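TetR-family transcriptional regulator (Pectobacterium atrosepticum, PDB 2HYT) probably acts as a DNA-binding transcription factor of the TetR family, recognising cis-regulatory DNA through a helix-turn-helix motif. Local coordinates at residues A[84-94]-A[186-197]; A[128-137]-A[150-158]. One frame throughout, in Å; residues are numbered along the deposited sequence.

Contact 1. Residues A[84-94]-A[186-197]; sequences DDWEGFRCRCR and ELLLRGLLVKPR. With EDO (1,2-ethanediol), chain B.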
loop_
_atom_site.group_PDB
_atom_site.type_symbol
_atom_site.label_atom_id
_atom_site.label_comp_id
_atom_site.label_asym_id
_atom_site.label_seq_id
_atom_site.Cartn_x
_atom_site.Cartn_y
_atom_site.Cartn_z
ATOM N N ASP A 84 5.103 -15.366 25.279
ATOM C CA ASP A 84 3.665 -15.060 25.297
ATOM C C ASP A 84 3.263 -14.718 23.859
ATOM O O ASP A 84 3.887 -13.881 23.264
ATOM C CB ASP A 84 3.381 -13.859 26.186
ATOM C CG ASP A 84 1.922 -13.516 26.212
ATOM O OD1 ASP A 84 1.156 -14.248 26.847
ATOM O OD2 ASP A 84 1.514 -12.568 25.539
ATOM N N ASP A 85 2.245 -15.363 23.314
ATOM C CA ASP A 85 1.990 -15.208 21.895
ATOM C C ASP A 85 1.427 -13.829 21.529
ATOM O O ASP A 85 1.730 -13.303 20.440
ATOM C CB ASP A 85 1.141 -16.337 21.376
ATOM C CG ASP A 85 1.851 -17.705 21.534
ATOM O OD1 ASP A 85 3.102 -17.725 21.508
ATOM O OD2 ASP A 85 1.169 -18.707 21.741
ATOM N N TRP A 86 0.649 -13.244 22.427
ATOM C CA TRP A 86 0.169 -11.876 22.171
ATOM C C TRP A 86 1.339 -10.897 22.147
ATOM O O TRP A 86 1.446 -10.052 21.237
ATOM C CB TRP A 86 -0.842 -11.429 23.216
ATOM C CG TRP A 86 -1.270 -10.017 23.018
ATOM C CD1 TRP A 86 -1.046 -8.978 23.874
ATOM C CD2 TRP A 86 -1.984 -9.464 21.895
ATOM N NE1 TRP A 86 -1.567 -7.817 23.354
ATOM C CE2 TRP A 86 -2.153 -8.085 22.147
ATOM C CE3 TRP A 86 -2.510 -9.992 20.733
ATOM C CZ2 TRP A 86 -2.819 -7.229 21.248
ATOM C CZ3 TRP A 86 -3.159 -9.147 19.845
ATOM C CH2 TRP A 86 -3.334 -7.784 20.131
ATOM N N GLU A 87 2.247 -11.019 23.107
ATOM C CA GLU A 87 3.409 -10.123 23.147
ATOM C C GLU A 87 4.317 -10.384 21.950
ATOM O O GLU A 87 4.903 -9.462 21.408
ATOM C CB GLU A 87 4.167 -10.262 24.470
ATOM C CG GLU A 87 3.347 -9.881 25.692
ATOM C CD GLU A 87 2.915 -8.423 25.709
ATOM O OE1 GLU A 87 3.635 -7.568 25.162
ATOM O OE2 GLU A 87 1.852 -8.142 26.283
ATOM N N GLY A 88 4.397 -11.635 21.503
ATOM C CA GLY A 88 5.166 -11.944 20.324
ATOM C C GLY A 88 4.580 -11.277 19.071
ATOM O O GLY A 88 5.301 -10.838 18.162
ATOM N N PHE A 89 3.258 -11.229 19.002
ATOM C CA PHE A 89 2.570 -10.572 17.884
ATOM C C PHE A 89 2.822 -9.065 17.925
ATOM O O PHE A 89 3.148 -8.477 16.895
ATOM C CB PHE A 89 1.062 -10.901 17.963
ATOM C CG PHE A 89 0.194 -9.947 17.194
ATOM C CD1 PHE A 89 0.070 -10.064 15.856
ATOM C CD2 PHE A 89 -0.520 -8.948 17.843
ATOM C CE1 PHE A 89 -0.755 -9.198 15.140
ATOM C CE2 PHE A 89 -1.342 -8.096 17.148
ATOM C CZ PHE A 89 -1.453 -8.218 15.769
ATOM N N ARG A 90 2.700 -8.448 19.098
ATOM C CA ARG A 90 3.014 -6.991 19.247
ATOM C C ARG A 90 4.454 -6.746 18.850
ATOM O O ARG A 90 4.755 -5.780 18.154
ATOM C CB ARG A 90 2.792 -6.512 20.678
ATOM C CG ARG A 90 1.308 -6.471 21.068
ATOM C CD ARG A 90 1.099 -6.008 22.533
ATOM N NE ARG A 90 1.861 -4.820 22.872
ATOM C CZ ARG A 90 2.276 -4.483 24.088
ATOM N NH1 ARG A 90 1.989 -5.234 25.142
ATOM N NH2 ARG A 90 2.989 -3.374 24.248
ATOM N N CYS A 91 5.356 -7.600 19.317
ATOM C CA CYS A 91 6.771 -7.432 19.032
ATOM C C CYS A 91 7.073 -7.549 17.543
ATOM O O CYS A 91 7.863 -6.790 17.034
ATOM C CB CYS A 91 7.567 -8.462 19.805
ATOM S SG CYS A 91 9.305 -8.254 19.653
ATOM N N ARG A 92 6.417 -8.496 16.876
ATOM C CA ARG A 92 6.576 -8.688 15.443
ATOM C C ARG A 92 6.075 -7.448 14.671
ATOM O O ARG A 92 6.747 -6.939 13.736
ATOM C CB ARG A 92 5.810 -9.909 15.010
ATOM C CG ARG A 92 5.828 -10.159 13.546
ATOM C CD ARG A 92 5.327 -11.540 13.246
ATOM N NE ARG A 92 4.877 -11.645 11.864
ATOM C CZ ARG A 92 4.558 -12.786 11.278
ATOM N NH1 ARG A 92 4.660 -13.940 11.924
ATOM N NH2 ARG A 92 4.143 -12.753 10.009
ATOM N N CYS A 93 4.892 -6.974 15.052
ATOM C CA CYS A 93 4.355 -5.773 14.427
ATOM C C CYS A 93 5.274 -4.556 14.642
ATOM O O CYS A 93 5.573 -3.807 13.679
ATOM C CB CYS A 93 2.938 -5.467 14.898
ATOM S SG CYS A 93 1.689 -6.670 14.422
ATOM N N ARG A 94 5.746 -4.356 15.869
ATOM C CA ARG A 94 6.671 -3.244 16.134
ATOM C C ARG A 94 7.974 -3.392 15.342
ATOM O O ARG A 94 8.534 -2.419 14.850
ATOM C CB ARG A 94 6.992 -3.169 17.605
ATOM C CG ARG A 94 5.838 -2.678 18.446
ATOM C CD ARG A 94 6.302 -2.315 19.875
ATOM N NE ARG A 94 6.958 -3.438 20.560
ATOM C CZ ARG A 94 6.362 -4.272 21.417
ATOM N NH1 ARG A 94 5.081 -4.149 21.735
ATOM N NH2 ARG A 94 7.076 -5.241 21.967
ATOM N N GLU A 186 -0.096 0.572 18.895
ATOM C CA GLU A 186 -0.545 -0.092 20.117
ATOM C C GLU A 186 -2.036 0.158 20.380
ATOM O O GLU A 186 -2.738 -0.727 20.850
ATOM C CB GLU A 186 0.296 0.312 21.333
ATOM C CG GLU A 186 1.768 -0.086 21.261
ATOM C CD GLU A 186 2.056 -1.581 21.412
ATOM O OE1 GLU A 186 1.144 -2.448 21.328
ATOM O OE2 GLU A 186 3.259 -1.884 21.592
ATOM N N LEU A 187 -2.539 1.362 20.070
ATOM C CA LEU A 187 -3.959 1.651 20.213
ATOM C C LEU A 187 -4.796 0.854 19.235
ATOM O O LEU A 187 -5.886 0.392 19.552
ATOM C CB LEU A 187 -4.247 3.140 19.963
ATOM C CG LEU A 187 -3.658 4.094 20.972
ATOM C CD1 LEU A 187 -4.026 5.502 20.443
ATOM C CD2 LEU A 187 -4.216 3.834 22.396
ATOM N N LEU A 188 -4.321 0.721 18.006
ATOM C CA LEU A 188 -5.058 -0.131 17.067
ATOM C C LEU A 188 -5.068 -1.593 17.474
ATOM O O LEU A 188 -6.071 -2.305 17.323
ATOM C CB LEU A 188 -4.470 -0.060 15.680
ATOM C CG LEU A 188 -4.868 1.094 14.781
ATOM C CD1 LEU A 188 -4.213 0.840 13.452
ATOM C CD2 LEU A 188 -6.398 1.231 14.649
ATOM N N LEU A 189 -3.952 -2.079 17.977
ATOM C CA LEU A 189 -3.862 -3.514 18.262
ATOM C C LEU A 189 -4.649 -3.894 19.498
ATOM O O LEU A 189 -5.142 -5.012 19.619
ATOM C CB LEU A 189 -2.403 -3.938 18.435
ATOM C CG LEU A 189 -1.509 -3.766 17.205
ATOM C CD1 LEU A 189 -0.135 -4.341 17.499
ATOM C CD2 LEU A 189 -2.109 -4.422 15.934
ATOM N N ARG A 190 -4.774 -2.992 20.451
ATOM C CA ARG A 190 -5.357 -3.397 21.722
ATOM C C ARG A 190 -6.822 -3.834 21.606
ATOM O O ARG A 190 -7.295 -4.671 22.421
ATOM C CB ARG A 190 -5.139 -2.315 22.775
ATOM C CG ARG A 190 -6.041 -1.134 22.624
ATOM C CD ARG A 190 -5.598 -0.073 23.614
ATOM N NE ARG A 190 -6.468 1.099 23.499
ATOM C CZ ARG A 190 -6.471 2.116 24.356
ATOM N NH1 ARG A 190 -5.658 2.125 25.406
ATOM N NH2 ARG A 190 -7.308 3.130 24.168
ATOM N N GLY A 191 -7.516 -3.343 20.577
ATOM C CA GLY A 191 -8.921 -3.687 20.349
ATOM C C GLY A 191 -9.101 -5.113 19.870
ATOM O O GLY A 191 -10.185 -5.675 19.954
ATOM N N LEU A 192 -8.030 -5.719 19.359
ATOM C CA LEU A 192 -8.123 -7.119 18.936
ATOM C C LEU A 192 -8.324 -8.089 20.075
ATOM O O LEU A 192 -8.807 -9.207 19.840
ATOM C CB LEU A 192 -6.877 -7.508 18.183
ATOM C CG LEU A 192 -6.599 -6.619 16.968
ATOM C CD1 LEU A 192 -5.435 -7.245 16.213
ATOM C CD2 LEU A 192 -7.804 -6.428 16.103
ATOM N N LEU A 193 -7.933 -7.713 21.302
ATOM C CA LEU A 193 -7.999 -8.633 22.432
ATOM C C LEU A 193 -9.424 -8.918 22.879
ATOM O O LEU A 193 -10.275 -8.019 22.893
ATOM C CB LEU A 193 -7.235 -8.085 23.614
ATOM C CG LEU A 193 -5.715 -8.044 23.508
ATOM C CD1 LEU A 193 -5.067 -7.196 24.620
ATOM C CD2 LEU A 193 -5.106 -9.466 23.574
ATOM N N VAL A 194 -9.687 -10.184 23.206
ATOM C CA VAL A 194 -10.937 -10.570 23.839
ATOM C C VAL A 194 -11.024 -9.914 25.230
ATOM O O VAL A 194 -12.041 -9.301 25.566
ATOM C CB VAL A 194 -11.045 -12.105 23.979
ATOM C CG1 VAL A 194 -12.213 -12.505 24.842
ATOM C CG2 VAL A 194 -11.182 -12.738 22.582
ATOM N N LYS A 195 -9.941 -10.038 25.987
ATOM C CA LYS A 195 -9.833 -9.582 27.368
ATOM C C LYS A 195 -8.680 -8.573 27.462
ATOM O O LYS A 195 -7.522 -8.915 27.190
ATOM C CB LYS A 195 -9.541 -10.774 28.291
ATOM C CG LYS A 195 -9.326 -10.388 29.761
ATOM N N PRO A 196 -8.980 -7.319 27.834
ATOM C CA PRO A 196 -7.889 -6.340 27.956
ATOM C C PRO A 196 -6.836 -6.738 28.977
ATOM O O PRO A 196 -7.148 -7.411 29.965
ATOM C CB PRO A 196 -8.603 -5.062 28.423
ATOM C CG PRO A 196 -10.052 -5.245 27.996
ATOM C CD PRO A 196 -10.295 -6.731 28.153
ATOM N N ARG A 197 -5.603 -6.299 28.741
ATOM C CA ARG A 197 -4.492 -6.554 29.644
ATOM C C ARG A 197 -4.050 -5.268 30.360
ATOM O O ARG A 197 -3.335 -5.318 31.370
ATOM C CB ARG A 197 -3.336 -7.152 28.853
ATOM C CG ARG A 197 -3.730 -8.420 28.145
ATOM C CD ARG A 197 -2.522 -9.173 27.638
ATOM N NE ARG A 197 -2.903 -10.460 27.055
ATOM C CZ ARG A 197 -2.032 -11.357 26.615
ATOM N NH1 ARG A 197 -0.716 -11.119 26.681
ATOM N NH2 ARG A 197 -2.474 -12.504 26.112
ATOM O OXT ARG A 197 -4.403 -4.156 29.953
HETATM C C1 EDO B . 4.640 -8.054 9.958
HETATM O O1 EDO B . 4.835 -9.485 9.981
HETATM C C2 EDO B . 4.072 -7.676 8.586
HETATM O O2 EDO B . 2.701 -8.140 8.442
HETATM O O HOH W 1 -0.761 -14.489 24.863
#
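W86 is the main apolar element of this contact, packed against L189, L192 and L193, its indole lying between L193 and R90. The CD2 methyl of L193 sits over the five-membered ring, 3.6 Å from the centroid, a CH-pi contact; on the opposite face rests CG of R90 from the same helix. At the ring edge, near its plane, CH2 of W86 comes within 3.3 Å of L189 O. Deeper in, CZ of F89 packs against CD2 of L189, while the other methyl of L189 reaches C93 CB.

The charged groups form one network. R90 grips E186 side-on: NE bonds OE1 at 2.9 Å and NH2 bonds OE2 at 3.1 Å, although guanidinium and carboxylate planes stand 73° apart. R94 NH1 adds a bond to the syn side of E186 OE2, which therefore has two donors. At the chain terminus, R197 NH1 donates to D84 OD2 (2.9 Å, 160° at the hydrogen), and CG of D84, anti to the backbone N, lets the same oxygen cap E87 N. E87 joins the two ends, its OE1 2.9 Å from R90 NH1 and its OE2 in a long salt bridge (4.0 Å) to R197 NH1. A water joins D84 OD1, W86 N and R197 NH2.

D84 is thus the N-cap of helix 85-98, tied to the C-terminal tail. Segments 85-94 and 186-190 run roughly antiparallel (144°), axes 11.5 Å apart at closest, bridged by large side chains within the all-helical TetR C-terminal domain, beside the second subunit.

Contact 2. Residues A[128-137]-A[150-158]; sequences CVESMQRLID and PQALASLIY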
loop_
_atom_site.group_PDB
_atom_site.type_symbol
_atom_site.label_atom_id
_atom_site.label_comp_id
_atom_site.label_asym_id
_atom_site.label_seq_id
_atom_site.Cartn_x
_atom_site.Cartn_y
_atom_site.Cartn_z
ATOM N N CYS A 128 2.858 -11.751 2.472
ATOM C CA CYS A 128 2.975 -11.178 3.795
ATOM C C CYS A 128 1.662 -11.406 4.536
ATOM O O CYS A 128 1.645 -11.691 5.752
ATOM C CB CYS A 128 3.250 -9.676 3.709
ATOM S SG CYS A 128 4.860 -9.209 3.108
ATOM N N VAL A 129 0.567 -11.223 3.809
ATOM C CA VAL A 129 -0.744 -11.413 4.438
ATOM C C VAL A 129 -0.928 -12.866 4.883
ATOM O O VAL A 129 -1.451 -13.106 5.965
ATOM C CB VAL A 129 -1.865 -10.937 3.521
ATOM C CG1 VAL A 129 -3.227 -11.398 3.994
ATOM C CG2 VAL A 129 -1.780 -9.386 3.373
ATOM N N GLU A 130 -0.523 -13.826 4.057
ATOM C CA GLU A 130 -0.664 -15.231 4.423
ATOM C C GLU A 130 0.133 -15.564 5.693
ATOM O O GLU A 130 -0.343 -16.312 6.535
ATOM C CB GLU A 130 -0.266 -16.112 3.245
ATOM C CG GLU A 130 -1.307 -16.049 2.150
ATOM C CD GLU A 130 -0.838 -16.569 0.802
ATOM O OE1 GLU A 130 0.345 -16.975 0.689
ATOM O OE2 GLU A 130 -1.661 -16.548 -0.149
ATOM N N SER A 131 1.320 -14.985 5.831
ATOM C CA SER A 131 2.146 -15.205 7.019
ATOM C C SER A 131 1.449 -14.631 8.242
ATOM O O SER A 131 1.311 -15.294 9.267
ATOM C CB SER A 131 3.508 -14.580 6.861
ATOM O OG SER A 131 4.303 -14.813 8.007
HETATM N N MSE A 132 0.995 -13.394 8.163
HETATM C CA MSE A 132 0.285 -12.804 9.292
HETATM C C MSE A 132 -1.015 -13.551 9.591
HETATM O O MSE A 132 -1.405 -13.700 10.751
HETATM C CB MSE A 132 0.020 -11.320 9.025
HETATM C CG MSE A 132 -0.803 -10.657 10.079
HETATM SE SE MSE A 132 0.084 -10.655 11.793
HETATM C CE MSE A 132 1.645 -9.465 11.483
ATOM N N GLN A 133 -1.693 -14.027 8.549
ATOM C CA GLN A 133 -2.923 -14.818 8.705
ATOM C C GLN A 133 -2.686 -16.047 9.595
ATOM O O GLN A 133 -3.514 -16.353 10.456
ATOM C CB GLN A 133 -3.445 -15.267 7.332
ATOM C CG GLN A 133 -4.698 -16.089 7.403
ATOM C CD GLN A 133 -5.122 -16.532 6.031
ATOM O OE1 GLN A 133 -4.650 -15.979 5.022
ATOM N NE2 GLN A 133 -6.002 -17.517 5.977
ATOM N N ARG A 134 -1.575 -16.758 9.386
ATOM C CA ARG A 134 -1.246 -17.954 10.198
ATOM C C ARG A 134 -1.193 -17.573 11.672
ATOM O O ARG A 134 -1.753 -18.257 12.554
ATOM C CB ARG A 134 0.107 -18.550 9.812
ATOM C CG ARG A 134 0.120 -19.316 8.503
ATOM C CD ARG A 134 1.475 -19.987 8.280
ATOM N NE ARG A 134 2.473 -19.048 7.769
ATOM C CZ ARG A 134 3.784 -19.101 8.013
ATOM N NH1 ARG A 134 4.313 -20.048 8.780
ATOM N NH2 ARG A 134 4.580 -18.194 7.480
ATOM N N LEU A 135 -0.531 -16.461 11.946
ATOM C CA LEU A 135 -0.427 -15.988 13.320
ATOM C C LEU A 135 -1.804 -15.575 13.926
ATOM O O LEU A 135 -2.148 -15.915 15.040
ATOM C CB LEU A 135 0.598 -14.854 13.377
ATOM C CG LEU A 135 0.821 -14.226 14.757
ATOM C CD1 LEU A 135 1.225 -15.258 15.798
ATOM C CD2 LEU A 135 1.906 -13.113 14.645
ATOM N N ILE A 136 -2.560 -14.750 13.200
ATOM C CA ILE A 136 -3.896 -14.356 13.636
ATOM C C ILE A 136 -4.806 -15.549 13.888
ATOM O O ILE A 136 -5.504 -15.572 14.884
ATOM C CB ILE A 136 -4.512 -13.355 12.629
ATOM C CG1 ILE A 136 -3.698 -12.086 12.662
ATOM C CG2 ILE A 136 -5.973 -13.110 12.936
ATOM C CD1 ILE A 136 -3.795 -11.332 13.993
ATOM N N ASP A 137 -4.820 -16.510 12.979
ATOM C CA ASP A 137 -5.617 -17.746 13.104
ATOM C C ASP A 137 -5.288 -18.424 14.435
ATOM O O ASP A 137 -6.172 -18.792 15.210
ATOM C CB ASP A 137 -5.289 -18.654 11.915
ATOM C CG ASP A 137 -6.130 -19.901 11.863
ATOM O OD1 ASP A 137 -5.923 -20.771 12.732
ATOM O OD2 ASP A 137 -6.943 -20.044 10.909
ATOM N N PRO A 150 -9.444 -14.547 9.701
ATOM C CA PRO A 150 -8.020 -14.337 9.749
ATOM C C PRO A 150 -7.419 -13.595 8.575
ATOM O O PRO A 150 -6.574 -12.736 8.781
ATOM C CB PRO A 150 -7.449 -15.771 9.890
ATOM C CG PRO A 150 -8.488 -16.540 10.440
ATOM C CD PRO A 150 -9.772 -15.961 9.925
ATOM N N GLN A 151 -7.840 -13.923 7.348
ATOM C CA GLN A 151 -7.251 -13.306 6.166
ATOM C C GLN A 151 -7.615 -11.813 6.077
ATOM O O GLN A 151 -6.780 -10.973 5.729
ATOM C CB GLN A 151 -7.628 -14.000 4.885
ATOM C CG GLN A 151 -6.672 -13.641 3.744
ATOM C CD GLN A 151 -6.851 -14.541 2.559
ATOM O OE1 GLN A 151 -7.677 -14.276 1.707
ATOM N NE2 GLN A 151 -6.099 -15.651 2.518
ATOM N N ALA A 152 -8.877 -11.524 6.345
ATOM C CA ALA A 152 -9.339 -10.125 6.398
ATOM C C ALA A 152 -8.562 -9.291 7.419
ATOM O O ALA A 152 -8.073 -8.230 7.115
ATOM C CB ALA A 152 -10.829 -10.074 6.721
ATOM N N LEU A 153 -8.403 -9.831 8.618
ATOM C CA LEU A 153 -7.721 -9.115 9.679
ATOM C C LEU A 153 -6.255 -8.971 9.366
ATOM O O LEU A 153 -5.693 -7.917 9.562
ATOM C CB LEU A 153 -7.951 -9.798 11.005
ATOM C CG LEU A 153 -7.353 -9.134 12.201
ATOM C CD1 LEU A 153 -7.729 -7.617 12.275
ATOM C CD2 LEU A 153 -7.809 -9.851 13.476
ATOM N N ALA A 154 -5.651 -10.000 8.779
ATOM C CA ALA A 154 -4.247 -9.914 8.378
ATOM C C ALA A 154 -4.037 -8.853 7.319
ATOM O O ALA A 154 -3.046 -8.154 7.354
ATOM C CB ALA A 154 -3.702 -11.275 7.926
ATOM N N SER A 155 -4.982 -8.697 6.380
ATOM C CA SER A 155 -4.873 -7.662 5.332
ATOM C C SER A 155 -4.848 -6.270 5.930
ATOM O O SER A 155 -4.070 -5.415 5.505
ATOM C CB SER A 155 -6.005 -7.773 4.301
ATOM O OG SER A 155 -7.280 -7.319 4.769
ATOM N N LEU A 156 -5.752 -6.056 6.883
ATOM C CA LEU A 156 -5.842 -4.795 7.580
ATOM C C LEU A 156 -4.539 -4.487 8.331
ATOM O O LEU A 156 -3.971 -3.412 8.189
ATOM C CB LEU A 156 -7.016 -4.788 8.552
ATOM C CG LEU A 156 -8.381 -4.711 7.866
ATOM C CD1 LEU A 156 -9.461 -5.286 8.842
ATOM C CD2 LEU A 156 -8.693 -3.308 7.424
ATOM N N ILE A 157 -4.085 -5.465 9.115
ATOM C CA ILE A 157 -2.863 -5.271 9.912
ATOM C C ILE A 157 -1.627 -5.020 9.032
ATOM O O ILE A 157 -0.905 -4.052 9.222
ATOM C CB ILE A 157 -2.632 -6.471 10.877
ATOM C CG1 ILE A 157 -3.770 -6.581 11.901
ATOM C CG2 ILE A 157 -1.260 -6.371 11.540
ATOM C CD1 ILE A 157 -3.712 -7.918 12.689
ATOM N N TYR A 158 -1.396 -5.914 8.077
ATOM C CA TYR A 158 -0.290 -5.768 7.129
ATOM C C TYR A 158 -0.360 -4.380 6.455
ATOM O O TYR A 158 0.653 -3.649 6.363
ATOM C CB TYR A 158 -0.244 -6.920 6.095
ATOM C CG TYR A 158 0.660 -6.526 4.934
ATOM C CD1 TYR A 158 2.045 -6.518 5.101
ATOM C CD2 TYR A 158 0.164 -6.106 3.748
ATOM C CE1 TYR A 158 2.884 -6.096 4.092
ATOM C CE2 TYR A 158 0.987 -5.674 2.729
ATOM C CZ TYR A 158 2.356 -5.724 2.894
ATOM O OH TYR A 158 3.172 -5.314 1.869
#
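V129 is a knob in a hole formed by Q151, A154, S155 and Y158. Its two methyls divide the work: CG1 lies 4.0 Å from A154 CB, and CG2 meets CD2 of Y158 at 3.8 Å. In return the small A154 presses its CB against the opposing backbone, 3.5 Å from V129 O, and also touches CG of M132, a selenomethionine. This fit agrees with the close helix axes, 8.2 Å apart at 120°, and with the short Q133-A154 CA separation of 5.1 Å.

Towards one end, CB of C128 stands over a face of the Y158 ring, 29° off its normal, as a CH-pi contact, with SG lying obliquely to the ring. Towards the other, the P150 ring fits against CG of Q133 and lies beside CB and OD2 of D137, whose OD1 is salt-bridged to R141, while I136 sends CG2 to L153 and meets I157 tip to tip, CD1 to CD1 at 3.7 Å.

One polar clasp crosses the seam: Q133, extended beyond CG, brings OE1 to Q151 NE2 (2.9 Å), with the amide planes 79° apart. The donor is tilted from the Q133 carbonyl plane, but the acceptor lies in the Q151 amide plane.

Helix 85-98 packs by F89 on L135 and I157, whereas Q151 OE1 accepts from W167 NE1 of the second subunit and Y158 packs on its E163.

Both contacts lie in the C-terminal domain, their centres about 14 Å apart on the same side of the chain's centre. Along the sequence the order is 84-94, 128-137, 150-158, 186-197, so the helix pair of contact 2 falls wholly between the two halves of contact 1. They meet directly: R92 NH2 lies 2.9 Å from S131 OG, a probable hydrogen bond, and F89 packs on M132. L192 also touches L153 and I157. Helices 85-98, 122-141, 150-170 and 174-190 therefore pack together, and since both contacts border the second subunit, the core they form probably adjoins the dimer interface.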